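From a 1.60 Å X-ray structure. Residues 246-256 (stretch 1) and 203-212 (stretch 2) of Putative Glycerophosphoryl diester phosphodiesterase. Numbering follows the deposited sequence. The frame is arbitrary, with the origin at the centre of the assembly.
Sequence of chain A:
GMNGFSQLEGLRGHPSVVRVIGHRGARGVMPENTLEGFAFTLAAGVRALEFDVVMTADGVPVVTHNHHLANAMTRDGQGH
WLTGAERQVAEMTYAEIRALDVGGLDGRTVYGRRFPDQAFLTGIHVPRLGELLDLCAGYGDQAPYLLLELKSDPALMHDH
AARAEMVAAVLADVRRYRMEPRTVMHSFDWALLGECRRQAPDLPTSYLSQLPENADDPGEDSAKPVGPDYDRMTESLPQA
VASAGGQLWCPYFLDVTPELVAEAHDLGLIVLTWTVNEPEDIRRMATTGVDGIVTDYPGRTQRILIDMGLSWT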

# COMPACT_ATOMS: atom_id res chain seq x y z
N GLY A 246 -28.89 -15.14 -12.01
CA GLY A 246 -27.72 -14.64 -11.26
C GLY A 246 -27.94 -14.63 -9.75
O GLY A 246 -29.10 -14.56 -9.27
N GLN A 247 -26.82 -14.68 -9.02
CA GLN A 247 -26.81 -14.58 -7.57
C GLN A 247 -26.44 -13.17 -7.07
O GLN A 247 -26.81 -12.80 -5.97
CB GLN A 247 -25.85 -15.58 -6.95
CG GLN A 247 -26.36 -17.01 -6.91
CD GLN A 247 -26.59 -17.60 -8.29
OE1 GLN A 247 -25.71 -17.56 -9.14
NE2 GLN A 247 -27.79 -18.15 -8.52
N LEU A 248 -25.69 -12.43 -7.88
CA LEU A 248 -25.27 -11.05 -7.53
C LEU A 248 -25.61 -10.08 -8.65
O LEU A 248 -25.54 -10.41 -9.85
CB LEU A 248 -23.77 -10.99 -7.30
CG LEU A 248 -23.08 -11.78 -6.20
CD1 LEU A 248 -22.84 -13.16 -6.71
CD2 LEU A 248 -21.72 -11.09 -5.78
N TRP A 249 -25.94 -8.86 -8.24
CA TRP A 249 -26.15 -7.75 -9.14
C TRP A 249 -25.12 -6.73 -8.74
O TRP A 249 -25.05 -6.37 -7.56
CB TRP A 249 -27.55 -7.15 -9.00
CG TRP A 249 -27.74 -5.87 -9.80
CD1 TRP A 249 -27.30 -5.60 -11.05
CD2 TRP A 249 -28.47 -4.71 -9.37
NE1 TRP A 249 -27.67 -4.30 -11.44
CE2 TRP A 249 -28.39 -3.75 -10.41
CE3 TRP A 249 -29.13 -4.37 -8.19
CZ2 TRP A 249 -28.97 -2.49 -10.31
CZ3 TRP A 249 -29.70 -3.12 -8.08
CH2 TRP A 249 -29.59 -2.19 -9.14
N CYS A 250 -24.32 -6.27 -9.68
CA CYS A 250 -23.21 -5.35 -9.40
C CYS A 250 -23.31 -4.11 -10.22
O CYS A 250 -22.67 -3.95 -11.24
CB CYS A 250 -21.84 -6.00 -9.62
SG CYS A 250 -21.57 -7.40 -8.48
N PRO A 251 -24.16 -3.18 -9.78
CA PRO A 251 -24.31 -1.91 -10.47
C PRO A 251 -23.27 -0.87 -10.15
O PRO A 251 -22.74 -0.78 -9.00
CB PRO A 251 -25.63 -1.40 -9.95
CG PRO A 251 -25.68 -1.92 -8.53
CD PRO A 251 -25.01 -3.27 -8.58
N TYR A 252 -22.97 -0.06 -11.15
CA TYR A 252 -22.09 1.08 -10.98
C TYR A 252 -22.73 1.99 -9.91
O TYR A 252 -23.95 2.15 -9.86
CB TYR A 252 -21.94 1.82 -12.28
CG TYR A 252 -21.00 2.99 -12.22
CD1 TYR A 252 -19.65 2.80 -12.00
CD2 TYR A 252 -21.46 4.28 -12.47
CE1 TYR A 252 -18.77 3.87 -11.97
CE2 TYR A 252 -20.57 5.36 -12.45
CZ TYR A 252 -19.25 5.13 -12.19
OH TYR A 252 -18.36 6.20 -12.15
N PHE A 253 -21.89 2.57 -9.07
CA PHE A 253 -22.44 3.25 -7.87
C PHE A 253 -23.37 4.43 -8.16
O PHE A 253 -24.26 4.69 -7.37
CB PHE A 253 -21.33 3.63 -6.88
CG PHE A 253 -20.54 4.84 -7.27
CD1 PHE A 253 -19.49 4.73 -8.12
CD2 PHE A 253 -20.82 6.08 -6.74
CE1 PHE A 253 -18.71 5.82 -8.50
CE2 PHE A 253 -20.06 7.17 -7.14
CZ PHE A 253 -19.01 7.03 -7.99
N LEU A 254 -23.18 5.13 -9.27
CA LEU A 254 -24.10 6.26 -9.59
C LEU A 254 -25.47 5.79 -9.95
O LEU A 254 -26.41 6.59 -9.99
CB LEU A 254 -23.55 7.13 -10.71
CG LEU A 254 -22.32 7.95 -10.36
CD1 LEU A 254 -21.86 8.78 -11.52
CD2 LEU A 254 -22.64 8.79 -9.15
N ASP A 255 -25.62 4.47 -10.18
CA ASP A 255 -26.90 3.93 -10.58
C ASP A 255 -27.69 3.36 -9.42
O ASP A 255 -28.80 2.92 -9.59
CB ASP A 255 -26.72 2.77 -11.60
CG ASP A 255 -25.90 3.13 -12.81
OD1 ASP A 255 -25.73 4.34 -13.15
OD2 ASP A 255 -25.45 2.18 -13.48
N VAL A 256 -27.10 3.37 -8.22
CA VAL A 256 -27.69 2.75 -7.06
C VAL A 256 -28.59 3.69 -6.28
O VAL A 256 -28.29 4.88 -6.13
CB VAL A 256 -26.56 2.31 -6.10
CG1 VAL A 256 -27.06 1.90 -4.70
CG2 VAL A 256 -25.71 1.20 -6.74
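Stretch 2 203-212: LPTSYLSQLP

Stretch 2 runs beside stretch 1 as a neighbouring parallel β-strand. Residues 205-209 are extended and lie along strand 248-251, the two N-to-C directions differing by 22° and the axes approaching to 4.6 Å. The register pairs Leu248 with Ser206, Trp249 with Tyr207, Cys250 with Leu208 and Pro251 with Ser209, with CA atoms 4.4 to 5.0 Å apart.

As in any parallel pair, each bonding residue reaches two residues on its partner. Tyr207 N donates to Leu248 O (3.0 Å), while Cys250 N donates to Tyr207 O (2.8 Å). Ser209 repeats the pattern: its N donates to Cys250 O (3.1 Å), and its O accepts from Tyr252 N (3.0 Å). Pro251, which has no amide hydrogen, falls between these last two bonding positions, so the ladder continues past it. At the start, Thr205 O accepts from both Gln247 N (2.9 Å) and Leu248 N (3.2 Å), and the Gln247 side chain completes the pairing, its OE1 accepting from Thr205 N at 3.1 Å.

On one face lie Leu248, Cys250, Ser206 and Leu208; the small Cys250 side chain brings SG to 3.2 Å from Ser206 OG, and its CB packs 3.8 Å from Leu208 CD2. The other face carries Trp249, Pro251, Tyr207 and Ser209. Here the indole reaches diagonally along the sheet, and Trp249 NE1 donates to Ser209 OG at 2.8 Å. Gly246 suits the crowded site beside Tyr207: its CA is 3.4 Å from Tyr207 CE1, and a CB would collide with the ring.

Beyond the strands, Gln210 NE2 lies over one face of the Tyr252 ring, 3.5 Å from Tyr252 CG. Asp255, on a short 3-10 turn, points toward stretch 2, where its OD2 accepts from Leu211 N (2.9 Å); a water also links this carboxylate oxygen to Ser209 OG.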

# COMPACT_ATOMS: atom_id res chain seq x y z
N LEU A 203 -20.62 -22.66 -9.41
CA LEU A 203 -20.05 -21.34 -9.17
C LEU A 203 -21.14 -20.29 -9.39
O LEU A 203 -21.81 -20.30 -10.45
CB LEU A 203 -18.85 -21.08 -10.08
CG LEU A 203 -17.72 -22.11 -10.07
CD1 LEU A 203 -16.59 -21.60 -10.99
CD2 LEU A 203 -17.20 -22.36 -8.67
N PRO A 204 -21.34 -19.40 -8.41
CA PRO A 204 -22.36 -18.41 -8.63
C PRO A 204 -21.94 -17.41 -9.71
O PRO A 204 -20.75 -17.27 -10.00
CB PRO A 204 -22.56 -17.78 -7.24
CG PRO A 204 -21.26 -17.95 -6.56
CD PRO A 204 -20.67 -19.24 -7.12
N THR A 205 -22.94 -16.74 -10.29
CA THR A 205 -22.76 -15.78 -11.36
C THR A 205 -23.15 -14.39 -10.83
O THR A 205 -24.15 -14.24 -10.09
CB THR A 205 -23.58 -16.16 -12.63
OG1 THR A 205 -24.94 -16.37 -12.27
CG2 THR A 205 -23.04 -17.45 -13.28
N SER A 206 -22.38 -13.40 -11.28
CA SER A 206 -22.51 -12.00 -10.87
C SER A 206 -22.59 -11.09 -12.09
O SER A 206 -21.73 -11.11 -12.95
CB SER A 206 -21.29 -11.66 -10.03
OG SER A 206 -21.23 -10.30 -9.71
N TYR A 207 -23.65 -10.27 -12.13
CA TYR A 207 -24.03 -9.47 -13.29
C TYR A 207 -23.72 -7.98 -13.11
O TYR A 207 -24.36 -7.30 -12.28
CB TYR A 207 -25.53 -9.66 -13.52
CG TYR A 207 -25.90 -11.02 -14.15
CD1 TYR A 207 -25.76 -12.23 -13.45
CD2 TYR A 207 -26.45 -11.09 -15.42
CE1 TYR A 207 -26.13 -13.44 -14.03
CE2 TYR A 207 -26.82 -12.32 -16.02
CZ TYR A 207 -26.62 -13.49 -15.32
OH TYR A 207 -26.94 -14.72 -15.89
N LEU A 208 -22.72 -7.51 -13.82
CA LEU A 208 -22.34 -6.13 -13.84
C LEU A 208 -23.36 -5.35 -14.65
O LEU A 208 -23.88 -5.83 -15.70
CB LEU A 208 -20.98 -5.93 -14.52
CG LEU A 208 -19.82 -6.32 -13.63
CD1 LEU A 208 -18.50 -6.59 -14.40
CD2 LEU A 208 -19.63 -5.17 -12.63
N SER A 209 -23.60 -4.12 -14.22
CA SER A 209 -24.42 -3.19 -15.01
C SER A 209 -23.88 -1.76 -14.83
O SER A 209 -23.27 -1.43 -13.80
CB SER A 209 -25.90 -3.25 -14.61
OG SER A 209 -26.06 -2.83 -13.26
N GLN A 210 -24.07 -0.94 -15.85
CA GLN A 210 -23.71 0.47 -15.80
C GLN A 210 -24.62 1.21 -16.81
O GLN A 210 -24.60 0.90 -18.00
CB GLN A 210 -22.23 0.69 -16.10
CG GLN A 210 -21.83 2.17 -16.05
CD GLN A 210 -20.39 2.38 -16.28
OE1 GLN A 210 -19.79 1.72 -17.14
NE2 GLN A 210 -19.79 3.29 -15.54
N LEU A 211 -25.41 2.16 -16.34
CA LEU A 211 -26.36 2.87 -17.21
C LEU A 211 -25.59 3.81 -18.12
O LEU A 211 -24.54 4.33 -17.73
CB LEU A 211 -27.37 3.65 -16.40
CG LEU A 211 -28.30 2.80 -15.51
CD1 LEU A 211 -29.21 3.70 -14.69
CD2 LEU A 211 -29.11 1.84 -16.29
N PRO A 212 -26.10 3.99 -19.36
CA PRO A 212 -25.44 4.90 -20.29
C PRO A 212 -25.45 6.31 -19.73
O PRO A 212 -24.46 7.02 -19.86
CB PRO A 212 -26.31 4.81 -21.56
CG PRO A 212 -27.34 3.76 -21.32
CD PRO A 212 -27.37 3.45 -19.86
O HOH W 1 -25.73 -18.95 -11.50
O HOH W 2 -26.76 -0.18 -13.09
O HOH W 3 -23.96 5.22 -15.22